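Local coordinates for capsid protein (PDB 2QUD) that self-assembles as dimers into a T=3 icosahedral phage capsid, packages the RNA genome and represses translation of the viral replicase, at residues 17-30 against 33-47. Numbering follows the deposited sequence. Where two conformers were deposited one is given.
Sequences RTLTEIQSTADRQI and EKVGPLVGRLRLTAS
Glu33 sends its chain straight out, CG opposite its own backbone N (chi1 -174°), while Arg17 is bent at chi2 and chi3, which brings its NE and NH2 edge to Glu33. The two ends meet side-on. Arg17 NE bonds Glu33 OE2 at 2.8 Å and Arg17 NH2 bonds Glu33 OE1 at 2.9 Å, both on the syn side. The carboxylate lies at the edge of the guanidinium, the two planes 27° apart. A water that accepts from Thr18 N donates to Glu33 OE2. Another joins Thr18 O, Thr20 OG1 and Lys34 N.

Beside this pair, in the Leu19 conformer described, Leu19 CD2 packs 4.0 Å from Leu44 CB, the side chains crossing nearly at right angles. The extended Lys34 chain runs past Ile22, with its CE 3.6 Å from Ile22 CG2.

Arg43, an RNA-binding residue, has two conformers. In the one described it packs against Ile30 and Ile22. Ile30 CG2 is 3.4 Å from Arg43 NE, and Ile22 CD1 sits over the centre of one guanidinium face. Glu32 pairs with Arg43 NH2.

Strands 29-32 and 43-50 form an antiparallel hairpin. Gln29 N to Ala46 O (2.8 Å) and Ala46 N to Gln29 O (2.9 Å) make one hydrogen-bonded pair. Ile22 and Gln23 face Ile30 in a classic beta bulge. Gln29 NE2 also reaches Glu21 OE1 and Leu123 O of the second subunit.

Ile22, Ile30 and the Glu32 salt bridge probably steady the Arg43 guanidinium in this conformer. The Arg17 salt bridge ties strand 15-24 to Glu33, and its two N-H bonds to two carboxylate oxygens fix the rotation of both groups.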
ATOM      1  N   ARG A  17      -3.492  -2.796 -17.117  1.00 17.67           N
ATOM      2  CA  ARG A  17      -2.439  -3.777 -16.836  1.00 17.51           C
ATOM      3  C   ARG A  17      -3.152  -4.928 -16.153  1.00 17.99           C
ATOM      4  O   ARG A  17      -3.773  -4.743 -15.103  1.00 18.93           O
ATOM      5  CB  ARG A  17      -1.388  -3.169 -15.882  1.00 20.11           C
ATOM      6  CG  ARG A  17      -0.723  -1.869 -16.378  1.00 24.88           C
ATOM      7  CD  ARG A  17       0.214  -2.111 -17.505  1.00 24.73           C
ATOM      8  NE  ARG A  17       1.404  -2.851 -17.079  1.00 22.92           N
ATOM      9  CZ  ARG A  17       2.478  -2.324 -16.489  1.00 25.21           C
ATOM     10  NH1 ARG A  17       2.570  -1.040 -16.228  1.00 25.81           N
ATOM     11  NH2 ARG A  17       3.479  -3.118 -16.145  1.00 26.92           N
ATOM     12  N   THR A  18      -3.087  -6.124 -16.753  1.00 16.77           N
ATOM     13  CA  THR A  18      -3.807  -7.282 -16.224  1.00 14.46           C
ATOM     14  C   THR A  18      -2.811  -8.212 -15.547  1.00 15.97           C
ATOM     15  O   THR A  18      -1.861  -8.623 -16.177  1.00 16.65           O
ATOM     16  CB  THR A  18      -4.549  -8.035 -17.343  1.00 17.97           C
ATOM     17  OG1 THR A  18      -5.476  -7.141 -17.967  1.00 18.83           O
ATOM     18  CG2 THR A  18      -5.254  -9.290 -16.806  1.00 21.15           C
ATOM     19  N   LEU A  19      -3.079  -8.557 -14.292  0.50 15.51           N
ATOM     20  CA  LEU A  19      -2.268  -9.505 -13.546  0.50 19.28           C
ATOM     21  C   LEU A  19      -3.064 -10.774 -13.333  0.50 14.59           C
ATOM     22  O   LEU A  19      -4.159 -10.746 -12.772  0.50 14.56           O
ATOM     23  CB  LEU A  19      -1.832  -8.934 -12.211  0.50 20.72           C
ATOM     24  CG  LEU A  19      -0.755  -7.854 -12.313  0.50 16.62           C
ATOM     25  CD1 LEU A  19      -1.383  -6.470 -12.216  0.50 27.28           C
ATOM     26  CD2 LEU A  19       0.254  -8.096 -11.227  0.50 17.94           C
ATOM     27  N   THR A  20      -2.470 -11.888 -13.749  1.00 16.06           N
ATOM     28  CA  THR A  20      -3.105 -13.213 -13.774  1.00 12.66           C
ATOM     29  C   THR A  20      -2.572 -14.098 -12.681  1.00 17.23           C
ATOM     30  O   THR A  20      -1.363 -14.162 -12.475  1.00 16.48           O
ATOM     31  CB  THR A  20      -2.842 -13.890 -15.149  1.00 15.32           C
ATOM     32  OG1 THR A  20      -3.358 -13.032 -16.185  1.00 17.15           O
ATOM     33  CG2 THR A  20      -3.501 -15.208 -15.233  1.00 18.20           C
ATOM     34  N   GLU A  21      -3.488 -14.769 -12.011  1.00 15.15           N
ATOM     35  CA  GLU A  21      -3.099 -15.681 -10.930  1.00 13.70           C
ATOM     36  C   GLU A  21      -2.289 -16.848 -11.505  1.00 18.34           C
ATOM     37  O   GLU A  21      -2.735 -17.523 -12.450  1.00 20.27           O
ATOM     38  CB  GLU A  21      -4.308 -16.203 -10.184  1.00 16.87           C
ATOM     39  CG  GLU A  21      -4.005 -16.802  -8.812  1.00 17.99           C
ATOM     40  CD  GLU A  21      -5.257 -17.322  -8.137  1.00 22.16           C
ATOM     41  OE1 GLU A  21      -5.597 -16.865  -7.008  1.00 22.40           O
ATOM     42  OE2 GLU A  21      -5.872 -18.238  -8.711  1.00 23.63           O
ATOM     43  N   ILE A  22      -1.088 -17.044 -10.949  1.00 15.08           N
ATOM     44  CA  ILE A  22      -0.220 -18.165 -11.306  1.00 16.87           C
ATOM     45  C   ILE A  22       0.002 -19.190 -10.171  1.00 16.79           C
ATOM     46  O   ILE A  22       0.499 -20.299 -10.424  1.00 20.70           O
ATOM     47  CB  ILE A  22       1.133 -17.664 -11.885  1.00 15.66           C
ATOM     48  CG1 ILE A  22       1.930 -16.847 -10.893  1.00 19.49           C
ATOM     49  CG2 ILE A  22       0.848 -16.773 -13.136  1.00 17.82           C
ATOM     50  CD1 ILE A  22       3.393 -16.698 -11.270  1.00 23.26           C
ATOM     51  N   GLN A  23      -0.342 -18.822  -8.941  1.00 18.21           N
ATOM     52  CA  GLN A  23      -0.240 -19.686  -7.757  1.00 21.91           C
ATOM     53  C   GLN A  23      -1.333 -19.297  -6.756  1.00 23.15           C
ATOM     54  O   GLN A  23      -1.607 -18.102  -6.582  1.00 17.71           O
ATOM     55  CB  GLN A  23       1.128 -19.530  -7.094  1.00 24.61           C
ATOM     56  CG  GLN A  23       1.383 -20.551  -6.010  1.00 27.88           C
ATOM     57  CD  GLN A  23       2.711 -20.365  -5.359  1.00 37.02           C
ATOM     58  OE1 GLN A  23       2.802 -19.905  -4.215  1.00 52.16           O
ATOM     59  NE2 GLN A  23       3.755 -20.709  -6.076  1.00 35.73           N
ATOM     60  N   SER A  24      -1.963 -20.321  -6.161  1.00 20.33           N
ATOM     61  CA  SER A  24      -2.912 -20.134  -5.084  1.00 14.75           C
ATOM     62  C   SER A  24      -2.706 -21.314  -4.139  1.00 22.93           C
ATOM     63  O   SER A  24      -3.097 -22.434  -4.450  1.00 22.00           O
ATOM     64  CB  SER A  24      -4.341 -20.085  -5.603  1.00 21.39           C
ATOM     65  OG  SER A  24      -5.242 -19.918  -4.530  1.00 26.55           O
ATOM     66  N   THR A  25      -2.050 -21.078  -3.020  1.00 21.15           N
ATOM     67  CA  THR A  25      -1.765 -22.163  -2.088  1.00 21.73           C
ATOM     68  C   THR A  25      -2.341 -21.768  -0.732  1.00 28.71           C
ATOM     69  O   THR A  25      -2.886 -20.672  -0.572  1.00 27.69           O
ATOM     70  CB  THR A  25      -0.209 -22.444  -1.949  1.00 27.08           C
ATOM     71  OG1 THR A  25       0.450 -21.267  -1.474  1.00 25.42           O
ATOM     72  CG2 THR A  25       0.409 -22.831  -3.281  1.00 27.59           C
ATOM     73  N   ALA A  26      -2.175 -22.643   0.256  1.00 26.70           N
ATOM     74  CA  ALA A  26      -2.598 -22.347   1.619  1.00 33.69           C
ATOM     75  C   ALA A  26      -1.984 -21.021   2.086  1.00 42.70           C
ATOM     76  O   ALA A  26      -2.663 -20.215   2.728  1.00 34.03           O
ATOM     77  CB  ALA A  26      -2.203 -23.488   2.551  1.00 32.57           C
ATOM     78  N   ASP A  27      -0.725 -20.765   1.706  1.00 27.70           N
ATOM     79  CA  ASP A  27       0.017 -19.624   2.256  1.00 28.31           C
ATOM     80  C   ASP A  27      -0.098 -18.332   1.462  1.00 23.51           C
ATOM     81  O   ASP A  27      -0.041 -17.270   2.048  1.00 23.95           O
ATOM     82  CB  ASP A  27       1.483 -19.970   2.436  1.00 29.72           C
ATOM     83  CG  ASP A  27       1.726 -20.968   3.564  1.00 40.84           C
ATOM     84  OD1 ASP A  27       0.942 -21.089   4.557  1.00 32.79           O
ATOM     85  OD2 ASP A  27       2.769 -21.616   3.472  1.00 36.65           O
ATOM     86  N   ARG A  28      -0.217 -18.389   0.149  1.00 19.24           N
ATOM     87  CA  ARG A  28      -0.297 -17.146  -0.602  1.00 19.91           C
ATOM     88  C   ARG A  28      -0.845 -17.309  -1.999  1.00 18.47           C
ATOM     89  O   ARG A  28      -0.883 -18.430  -2.541  1.00 18.15           O
ATOM     90  CB  ARG A  28       1.078 -16.502  -0.700  1.00 16.31           C
ATOM     91  CG  ARG A  28       2.070 -17.288  -1.509  1.00 22.93           C
ATOM     92  CD  ARG A  28       3.516 -16.814  -1.347  1.00 26.57           C
ATOM     93  NE  ARG A  28       3.964 -16.769   0.046  1.00 27.84           N
ATOM     94  CZ  ARG A  28       4.262 -17.846   0.780  1.00 30.96           C
ATOM     95  NH1 ARG A  28       4.151 -19.089   0.309  1.00 24.43           N
ATOM     96  NH2 ARG A  28       4.672 -17.685   2.023  1.00 29.64           N
ATOM     97  N   GLN A  29      -1.240 -16.190  -2.600  1.00 18.26           N
ATOM     98  CA  GLN A  29      -1.497 -16.112  -4.016  1.00 17.29           C
ATOM     99  C   GLN A  29      -0.389 -15.320  -4.671  1.00 17.47           C
ATOM    100  O   GLN A  29       0.159 -14.420  -4.064  1.00 17.28           O
ATOM    101  CB  GLN A  29      -2.815 -15.405  -4.310  1.00 16.27           C
ATOM    102  CG  GLN A  29      -4.008 -16.077  -3.756  1.00 18.79           C
ATOM    103  CD  GLN A  29      -5.184 -15.147  -3.698  1.00 20.75           C
ATOM    104  OE1 GLN A  29      -5.374 -14.453  -2.695  1.00 22.56           O
ATOM    105  NE2 GLN A  29      -5.927 -15.060  -4.798  1.00 17.63           N
ATOM    106  N   ILE A  30      -0.092 -15.638  -5.931  1.00 18.05           N
ATOM    107  CA  ILE A  30       0.847 -14.876  -6.751  1.00 15.57           C
ATOM    108  C   ILE A  30       0.152 -14.591  -8.063  1.00 16.38           C
ATOM    109  O   ILE A  30      -0.430 -15.523  -8.674  1.00 16.17           O
ATOM    110  CB  ILE A  30       2.194 -15.606  -6.993  1.00 16.46           C
ATOM    111  CG1 ILE A  30       2.842 -15.994  -5.663  1.00 20.66           C
ATOM    112  CG2 ILE A  30       3.136 -14.703  -7.776  1.00 20.99           C
ATOM    113  CD1 ILE A  30       4.165 -16.655  -5.856  1.00 22.42           C
ATOM    114  N   GLU A  33       1.896 -10.283 -14.429  1.00 14.76           N
ATOM    115  CA  GLU A  33       1.502  -9.708 -15.677  1.00 16.28           C
ATOM    116  C   GLU A  33       2.116 -10.528 -16.823  1.00 17.49           C
ATOM    117  O   GLU A  33       3.319 -10.487 -17.030  1.00 17.27           O
ATOM    118  CB  GLU A  33       1.922  -8.256 -15.803  1.00 19.61           C
ATOM    119  CG  GLU A  33       1.373  -7.638 -17.048  1.00 18.98           C
ATOM    120  CD  GLU A  33       1.842  -6.248 -17.293  1.00 23.30           C
ATOM    121  OE1 GLU A  33       2.936  -5.879 -16.817  1.00 23.08           O
ATOM    122  OE2 GLU A  33       1.120  -5.526 -17.998  1.00 22.10           O
ATOM    123  N   LYS A  34       1.280 -11.269 -17.539  1.00 16.42           N
ATOM    124  CA  LYS A  34       1.753 -12.193 -18.581  1.00 16.48           C
ATOM    125  C   LYS A  34       1.982 -11.487 -19.899  1.00 18.55           C
ATOM    126  O   LYS A  34       1.263 -11.718 -20.879  1.00 21.14           O
ATOM    127  CB  LYS A  34       0.803 -13.373 -18.731  1.00 18.22           C
ATOM    128  CG  LYS A  34       0.747 -14.206 -17.498  1.00 17.64           C
ATOM    129  CD  LYS A  34      -0.076 -15.458 -17.788  1.00 22.51           C
ATOM    130  CE  LYS A  34      -0.027 -16.450 -16.660  1.00 27.16           C
ATOM    131  NZ  LYS A  34      -0.705 -17.709 -17.138  1.00 33.36           N
ATOM    132  N   VAL A  35       2.994 -10.617 -19.895  1.00 16.27           N
ATOM    133  CA  VAL A  35       3.410  -9.822 -21.051  0.50 18.81           C
ATOM    134  C   VAL A  35       4.946  -9.877 -21.062  1.00 20.99           C
ATOM    135  O   VAL A  35       5.572  -9.833 -19.991  1.00 20.27           O
ATOM    136  CB  VAL A  35       2.927  -8.349 -20.904  0.50 19.22           C
ATOM    137  CG1 VAL A  35       3.374  -7.479 -22.089  0.50 18.04           C
ATOM    138  CG2 VAL A  35       1.407  -8.309 -20.739  0.50 24.71           C
ATOM    139  N   GLY A  36       5.553  -9.944 -22.238  1.00 17.76           N
ATOM    140  CA  GLY A  36       7.003  -9.937 -22.339  1.00 17.93           C
ATOM    141  C   GLY A  36       7.689 -11.209 -21.846  1.00 19.09           C
ATOM    142  O   GLY A  36       7.031 -12.173 -21.535  1.00 20.75           O
ATOM    143  N   PRO A  37       9.024 -11.204 -21.740  1.00 19.01           N
ATOM    144  CA  PRO A  37       9.705 -12.415 -21.280  1.00 21.63           C
ATOM    145  C   PRO A  37       9.356 -12.696 -19.841  1.00 20.88           C
ATOM    146  O   PRO A  37       8.935 -11.790 -19.135  1.00 22.43           O
ATOM    147  CB  PRO A  37      11.190 -12.082 -21.402  1.00 22.15           C
ATOM    148  CG  PRO A  37      11.263 -10.611 -21.527  1.00 32.49           C
ATOM    149  CD  PRO A  37       9.958 -10.100 -22.026  1.00 23.14           C
ATOM    150  N   LEU A  38       9.535 -13.938 -19.398  1.00 21.98           N
ATOM    151  CA  LEU A  38       9.149 -14.270 -18.014  1.00 22.97           C
ATOM    152  C   LEU A  38       9.932 -13.512 -16.957  1.00 23.78           C
ATOM    153  O   LEU A  38       9.378 -13.055 -15.961  1.00 22.39           O
ATOM    154  CB  LEU A  38       9.228 -15.776 -17.733  1.00 33.81           C
ATOM    155  CG  LEU A  38       7.866 -16.462 -17.854  1.00 42.70           C
ATOM    156  CD1 LEU A  38       7.507 -16.629 -19.322  1.00 24.50           C
ATOM    157  CD2 LEU A  38       7.881 -17.779 -17.114  1.00 47.70           C
ATOM    158  N   VAL A  39      11.224 -13.364 -17.187  1.00 23.38           N
ATOM    159  CA  VAL A  39      12.081 -12.645 -16.271  1.00 27.78           C
ATOM    160  C   VAL A  39      11.656 -11.182 -16.310  1.00 30.42           C
ATOM    161  O   VAL A  39      11.606 -10.556 -17.375  1.00 34.92           O
ATOM    162  CB  VAL A  39      13.582 -12.775 -16.642  1.00 30.64           C
ATOM    163  CG1 VAL A  39      14.427 -11.781 -15.887  1.00 32.14           C
ATOM    164  CG2 VAL A  39      14.064 -14.202 -16.386  1.00 33.57           C
ATOM    165  N   GLY A  40      11.362 -10.666 -15.130  1.00 28.33           N
ATOM    166  CA  GLY A  40      11.038  -9.272 -14.958  1.00 33.79           C
ATOM    167  C   GLY A  40       9.568  -8.924 -15.016  1.00 27.93           C
ATOM    168  O   GLY A  40       9.234  -7.747 -14.933  1.00 25.99           O
ATOM    169  N   ARG A  41       8.690  -9.920 -15.174  1.00 23.84           N
ATOM    170  CA  ARG A  41       7.247  -9.649 -15.185  1.00 17.97           C
ATOM    171  C   ARG A  41       6.840  -9.088 -13.823  1.00 17.16           C
ATOM    172  O   ARG A  41       7.281  -9.581 -12.775  1.00 19.38           O
ATOM    173  CB  ARG A  41       6.379 -10.865 -15.493  1.00 18.77           C
ATOM    174  CG  ARG A  41       6.501 -11.323 -16.925  1.00 17.84           C
ATOM    175  CD  ARG A  41       5.760 -12.591 -17.198  1.00 17.99           C
ATOM    176  NE  ARG A  41       5.700 -12.850 -18.633  1.00 16.60           N
ATOM    177  CZ  ARG A  41       4.997 -13.812 -19.219  1.00 18.35           C
ATOM    178  NH1 ARG A  41       4.282 -14.661 -18.506  1.00 19.32           N
ATOM    179  NH2 ARG A  41       4.972 -13.900 -20.552  1.00 18.09           N
ATOM    180  N   LEU A  42       5.973  -8.087 -13.896  1.00 18.24           N
ATOM    181  CA  LEU A  42       5.327  -7.498 -12.705  1.00 17.50           C
ATOM    182  C   LEU A  42       4.624  -8.600 -11.941  1.00 16.25           C
ATOM    183  O   LEU A  42       3.927  -9.415 -12.547  1.00 17.23           O
ATOM    184  CB  LEU A  42       4.317  -6.450 -13.130  1.00 20.19           C
ATOM    185  CG  LEU A  42       3.615  -5.668 -12.014  1.00 19.91           C
ATOM    186  CD1 LEU A  42       4.638  -4.810 -11.222  1.00 21.20           C
ATOM    187  CD2 LEU A  42       2.535  -4.808 -12.645  1.00 20.33           C
ATOM    188  N   ARG A  43       4.838  -8.614 -10.612  1.00 19.49           N
ATOM    189  CA  ARG A  43       4.347  -9.624  -9.688  0.50 19.16           C
ATOM    190  C   ARG A  43       3.583  -8.986  -8.522  1.00 17.18           C
ATOM    191  O   ARG A  43       4.050  -7.995  -7.982  1.00 18.33           O
ATOM    192  CB  ARG A  43       5.533 -10.376  -9.076  0.50 22.51           C
ATOM    193  CG  ARG A  43       5.229 -11.800  -8.618  0.50 24.73           C
ATOM    194  CD  ARG A  43       5.649 -12.816  -9.687  0.50 56.13           C
ATOM    195  NE  ARG A  43       6.175 -14.055  -9.114  0.50 47.31           N
ATOM    196  CZ  ARG A  43       6.824 -15.004  -9.794  0.50 46.76           C
ATOM    197  NH1 ARG A  43       7.253 -16.085  -9.152  0.50 69.45           N
ATOM    198  NH2 ARG A  43       7.047 -14.901 -11.105  0.50 60.25           N
ATOM    199  N   LEU A  44       2.476  -9.608  -8.129  1.00 18.69           N
ATOM    200  CA  LEU A  44       1.735  -9.238  -6.923  1.00 17.30           C
ATOM    201  C   LEU A  44       1.536 -10.499  -6.111  1.00 16.74           C
ATOM    202  O   LEU A  44       0.958 -11.464  -6.592  1.00 16.52           O
ATOM    203  CB  LEU A  44       0.363  -8.649  -7.273  1.00 15.58           C
ATOM    204  CG  LEU A  44      -0.551  -8.287  -6.070  1.00 16.64           C
ATOM    205  CD1 LEU A  44       0.108  -7.218  -5.147  1.00 19.32           C
ATOM    206  CD2 LEU A  44      -1.929  -7.834  -6.543  1.00 21.05           C
ATOM    207  N   THR A  45       2.025 -10.485  -4.870  1.00 18.19           N
ATOM    208  CA  THR A  45       1.837 -11.588  -3.962  1.00 15.14           C
ATOM    209  C   THR A  45       0.855 -11.125  -2.898  1.00 14.58           C
ATOM    210  O   THR A  45       0.983 -10.004  -2.381  1.00 17.96           O
ATOM    211  CB  THR A  45       3.196 -11.982  -3.353  1.00 18.48           C
ATOM    212  OG1 THR A  45       4.105 -12.311  -4.407  1.00 19.11           O
ATOM    213  CG2 THR A  45       3.047 -13.167  -2.359  1.00 19.06           C
ATOM    214  N   ALA A  46      -0.075 -12.005  -2.531  1.00 16.83           N
ATOM    215  CA  ALA A  46      -1.127 -11.672  -1.580  1.00 18.65           C
ATOM    216  C   ALA A  46      -1.358 -12.804  -0.566  1.00 14.49           C
ATOM    217  O   ALA A  46      -1.348 -13.973  -0.914  1.00 17.83           O
ATOM    218  CB  ALA A  46      -2.406 -11.328  -2.317  1.00 20.28           C
ATOM    219  N   SER A  47      -1.512 -12.426   0.698  1.00 17.33           N
ATOM    220  CA  SER A  47      -1.863 -13.393   1.742  1.00 17.24           C
ATOM    221  C   SER A  47      -2.857 -12.768   2.702  1.00 16.40           C
ATOM    222  O   SER A  47      -2.934 -11.556   2.837  1.00 18.12           O
ATOM    223  CB  SER A  47      -0.660 -13.925   2.503  1.00 21.95           C
ATOM    224  OG  SER A  47      -0.010 -12.919   3.215  1.00 22.13           O
TER
HETATM  225  O   HOH W   1      -1.625 -11.131 -17.310  1.00 17.30           O
HETATM  226  O   HOH W   2      -1.337  -6.175 -19.085  1.00 19.36           O
HETATM  227  O   HOH W   3      -1.896 -18.924 -14.749  1.00 28.10           O